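Local structure of bacteriorhodopsin (Nanosalina sp., 6EYU) at residues A[84-88]-A[212-216]. The protein is a xenorhodopsin, a retinal-binding membrane protein that uses light to pump protons inward across the membrane. Residues are numbered along the deposited sequence.
Sequences ILLAL and CKQVY. With RET (retinal), chain D; MUN ([(2~{S})-2,3-bis(oxidanyl)propyl] (~{E})-undec-2-enoate), chain M.
Two helical segments, 84-88 and 212-216, run in the same sense, inclined at 39°, with the short-segment axes 11.9 Å apart at closest approach. The closest CA pair is I84 and K213, at 7.3 Å, which sets the register. The second segment starts with a wider pi-type turn at 212-214, where phi/psi of C212 (-99/-12) and K213 (-123/-72) depart from the regular helical values of Q214 to Y216. The carbonyl O of C212 lies 3.4 Å from I84 CD1, a van der Waals approach. C212 CB (3.8 Å) and I84 CD1 (3.9 Å; I84 is m, t) both pack on the C20 methyl of retinal. K213 is covalently joined to the chromophore: NZ to retinal C15 measures 1.3 Å, the length of a C=N bond and consistent with the retinal Schiff base of microbial rhodopsins. Its side chain leaves the backbone with chi1 m, runs extended through chi2 and chi3 (both t) and turns at chi4 (82°); K213 CG sits 4.0 Å from I84 CD1. Y216, chi1 t, reaches across so that OH donates a 2.8 Å hydrogen bond to I84 O, near the ring plane. I84 O also takes the helical bond from L88 N (3.2 Å), so it accepts two. I84 CG2 to Y216 CE2 (3.7 Å) and A87 CB to Y216 OH (3.6 Å) add packing round the tyrosine. The contact joins helices 72-93 and 198-230 inside the seven-helix bundle, I51 of helix 42-63 meeting I84 and K213, I170 of helix 157-183 meeting L88 and Y216.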
ATOM      1  N   ILE A  84       3.414  13.934  -3.673  1.00 54.83           N
ATOM      2  CA  ILE A  84       4.064  15.092  -4.270  1.00 59.28           C
ATOM      3  C   ILE A  84       4.217  14.908  -5.777  1.00 56.08           C
ATOM      4  O   ILE A  84       3.936  15.823  -6.553  1.00 56.18           O
ATOM      5  CB  ILE A  84       5.454  15.333  -3.651  1.00 56.38           C
ATOM      6  CG1 ILE A  84       5.316  16.081  -2.324  1.00 55.57           C
ATOM      7  CG2 ILE A  84       6.334  16.118  -4.612  1.00 57.01           C
ATOM      8  CD1 ILE A  84       6.448  15.817  -1.355  1.00 55.82           C
ATOM      9  N   LEU A  85       4.545  13.688  -6.189  1.00 54.85           N
ATOM     10  CA  LEU A  85       4.806  13.402  -7.595  1.00 53.58           C
ATOM     11  C   LEU A  85       3.506  13.167  -8.357  1.00 55.38           C
ATOM     12  O   LEU A  85       3.370  13.580  -9.508  1.00 55.31           O
ATOM     13  CB  LEU A  85       5.715  12.179  -7.729  1.00 53.88           C
ATOM     14  CG  LEU A  85       7.181  12.405  -7.356  1.00 58.63           C
ATOM     15  CD1 LEU A  85       8.018  11.190  -7.725  1.00 62.34           C
ATOM     16  CD2 LEU A  85       7.721  13.656  -8.032  1.00 59.24           C
ATOM     17  N   LEU A  86       2.552  12.504  -7.712  1.00 55.84           N
ATOM     18  CA  LEU A  86       1.195  12.420  -8.240  1.00 53.25           C
ATOM     19  C   LEU A  86       0.703  13.803  -8.649  1.00 53.23           C
ATOM     20  O   LEU A  86       0.163  13.984  -9.740  1.00 53.51           O
ATOM     21  CB  LEU A  86       0.248  11.823  -7.196  1.00 58.48           C
ATOM     22  CG  LEU A  86      -1.169  11.544  -7.700  1.00 58.27           C
ATOM     23  CD1 LEU A  86      -1.130  10.639  -8.922  1.00 57.99           C
ATOM     24  CD2 LEU A  86      -2.025  10.931  -6.603  1.00 55.62           C
ATOM     25  N   ALA A  87       0.905  14.777  -7.768  1.00 53.60           N
ATOM     26  CA  ALA A  87       0.499  16.151  -8.034  1.00 55.45           C
ATOM     27  C   ALA A  87       1.209  16.691  -9.271  1.00 58.16           C
ATOM     28  O   ALA A  87       0.580  17.272 -10.155  1.00 59.74           O
ATOM     29  CB  ALA A  87       0.803  17.028  -6.828  1.00 54.61           C
ATOM     30  N   LEU A  88       2.533  16.582  -9.277  1.00 55.24           N
ATOM     31  CA  LEU A  88       3.332  16.959 -10.438  1.00 58.16           C
ATOM     32  C   LEU A  88       2.778  16.303 -11.699  1.00 60.54           C
ATOM     33  O   LEU A  88       2.481  16.979 -12.683  1.00 68.10           O
ATOM     34  CB  LEU A  88       4.788  16.537 -10.230  1.00 62.03           C
ATOM     35  CG  LEU A  88       5.863  17.394 -10.903  1.00 60.34           C
ATOM     36  CD1 LEU A  88       5.368  18.810 -11.151  1.00 62.46           C
ATOM     37  CD2 LEU A  88       7.125  17.406 -10.055  1.00 60.06           C
ATOM     38  N   CYS A 212       8.956  21.436   0.313  1.00 61.52           N
ATOM     39  CA  CYS A 212       8.545  20.409  -0.643  1.00 65.18           C
ATOM     40  C   CYS A 212       7.094  19.982  -0.423  1.00 68.67           C
ATOM     41  O   CYS A 212       6.523  19.254  -1.234  1.00 64.77           O
ATOM     42  CB  CYS A 212       9.463  19.190  -0.544  1.00 65.46           C
ATOM     43  SG  CYS A 212      11.195  19.531  -0.934  1.00 73.81           S
ATOM     44  N   LYS A 213       6.523  20.397   0.702  1.00 67.75           N
ATOM     45  CA  LYS A 213       5.154  20.035   1.059  1.00 63.64           C
ATOM     46  C   LYS A 213       4.311  21.296   1.287  1.00 60.02           C
ATOM     47  O   LYS A 213       3.460  21.638   0.466  1.00 53.89           O
ATOM     48  CB  LYS A 213       5.157  19.158   2.312  1.00 66.86           C
ATOM     49  CG  LYS A 213       5.863  17.828   2.030  1.00 69.05           C
ATOM     50  CD  LYS A 213       5.876  16.924   3.263  1.00 63.07           C
ATOM     51  CE  LYS A 213       6.556  15.588   2.948  1.00 67.20           C
ATOM     52  NZ  LYS A 213       8.015  15.740   3.048  1.00 69.47           N
ATOM     53  N   GLN A 214       4.558  21.983   2.398  1.00 61.41           N
ATOM     54  CA  GLN A 214       3.754  23.143   2.772  1.00 65.69           C
ATOM     55  C   GLN A 214       3.775  24.192   1.665  1.00 63.07           C
ATOM     56  O   GLN A 214       2.731  24.562   1.127  1.00 63.20           O
ATOM     57  CB  GLN A 214       4.272  23.754   4.077  1.00 67.70           C
ATOM     58  CG  GLN A 214       3.644  23.165   5.329  1.00 72.30           C
ATOM     59  CD  GLN A 214       4.572  22.207   6.052  1.00 76.23           C
ATOM     60  OE1 GLN A 214       4.760  22.304   7.264  1.00 82.62           O
ATOM     61  NE2 GLN A 214       5.133  21.258   5.313  1.00 71.39           N
ATOM     62  N   VAL A 215       4.974  24.623   1.288  1.00 64.81           N
ATOM     63  CA  VAL A 215       5.136  25.641   0.256  1.00 66.73           C
ATOM     64  C   VAL A 215       4.657  25.122  -1.095  1.00 65.64           C
ATOM     65  O   VAL A 215       4.032  25.850  -1.865  1.00 67.13           O
ATOM     66  CB  VAL A 215       6.609  26.073   0.127  1.00 72.48           C
ATOM     67  CG1 VAL A 215       6.783  27.024  -1.048  1.00 74.89           C
ATOM     68  CG2 VAL A 215       7.088  26.717   1.418  1.00 70.32           C
ATOM     69  N   TYR A 216       4.937  23.851  -1.367  1.00 58.30           N
ATOM     70  CA  TYR A 216       4.758  23.293  -2.702  1.00 56.42           C
ATOM     71  C   TYR A 216       3.276  23.186  -3.045  1.00 54.42           C
ATOM     72  O   TYR A 216       2.870  23.454  -4.176  1.00 59.94           O
ATOM     73  CB  TYR A 216       5.413  21.912  -2.788  1.00 59.67           C
ATOM     74  CG  TYR A 216       4.944  21.078  -3.959  1.00 57.22           C
ATOM     75  CD1 TYR A 216       5.299  21.418  -5.259  1.00 59.35           C
ATOM     76  CD2 TYR A 216       4.330  19.849  -3.753  1.00 57.02           C
ATOM     77  CE1 TYR A 216       4.974  20.603  -6.326  1.00 62.98           C
ATOM     78  CE2 TYR A 216       4.003  19.026  -4.813  1.00 60.32           C
ATOM     79  CZ  TYR A 216       4.323  19.409  -6.098  1.00 61.03           C
ATOM     80  OH  TYR A 216       3.982  18.601  -7.158  1.00 65.77           O
TER
HETATM   81  C1  RET D 301      16.781   8.531   0.595  1.00 64.32           C
HETATM   82  C2  RET D 301      17.442   7.157   0.743  1.00 66.50           C
HETATM   83  C3  RET D 301      18.796   7.105   0.037  1.00 67.46           C
HETATM   84  C4  RET D 301      18.612   7.258  -1.469  1.00 67.24           C
HETATM   85  C5  RET D 301      17.634   8.391  -1.782  1.00 63.55           C
HETATM   86  C6  RET D 301      16.818   8.990  -0.869  1.00 66.60           C
HETATM   87  C7  RET D 301      15.965  10.085  -1.291  1.00 64.69           C
HETATM   88  C8  RET D 301      15.101  10.674  -0.418  1.00 65.36           C
HETATM   89  C9  RET D 301      14.194  11.686  -0.896  1.00 63.83           C
HETATM   90  C10 RET D 301      13.329  12.341  -0.024  1.00 62.39           C
HETATM   91  C11 RET D 301      12.461  13.398  -0.376  1.00 61.23           C
HETATM   92  C12 RET D 301      11.676  13.764   0.713  1.00 57.15           C
HETATM   93  C13 RET D 301      10.613  14.694   0.688  1.00 60.26           C
HETATM   94  C14 RET D 301       9.886  14.964   1.855  1.00 65.50           C
HETATM   95  C15 RET D 301       8.755  15.769   1.954  1.00 68.99           C
HETATM   96  C16 RET D 301      15.314   8.447   1.021  1.00 67.08           C
HETATM   97  C17 RET D 301      17.518   9.568   1.445  1.00 61.41           C
HETATM   98  C18 RET D 301      17.590   8.908  -3.221  1.00 59.91           C
HETATM   99  C19 RET D 301      14.212  12.078  -2.375  1.00 67.31           C
HETATM  100  C20 RET D 301      10.274  15.429  -0.610  1.00 58.25           C
HETATM  101  CAN MUN M 310       2.139   4.794  -2.323  1.00105.12           C
HETATM  102  CAM MUN M 310       1.193   5.993  -2.230  1.00109.26           C
HETATM  103  CAK MUN M 310       0.061   5.833  -3.249  1.00113.47           C
HETATM  104  CAH MUN M 310      -1.271   6.155  -2.569  1.00107.94           C
HETATM  105  CAF MUN M 310      -2.409   6.203  -3.598  1.00 95.78           C
HETATM  106  CAC MUN M 310      -2.163   7.023  -4.869  1.00100.49           C
HETATM  107  CAA MUN M 310      -3.135   6.744  -6.022  1.00125.39           C
HETATM  108  OAD MUN M 310      -4.116   6.017  -5.856  1.00137.72           O
HETATM  109  OAB MUN M 310      -2.929   7.489  -7.143  1.00138.31           O
HETATM  110  CAE MUN M 310      -3.286   6.721  -8.298  1.00125.58           C
HETATM  111  CAG MUN M 310      -4.386   7.445  -9.079  1.00111.23           C
HETATM  112  OAJ MUN M 310      -4.600   8.741  -8.513  1.00121.10           O
HETATM  113  CAI MUN M 310      -3.961   7.591 -10.542  1.00 96.05           C
HETATM  114  OAL MUN M 310      -5.098   7.937 -11.337  1.00 88.83           O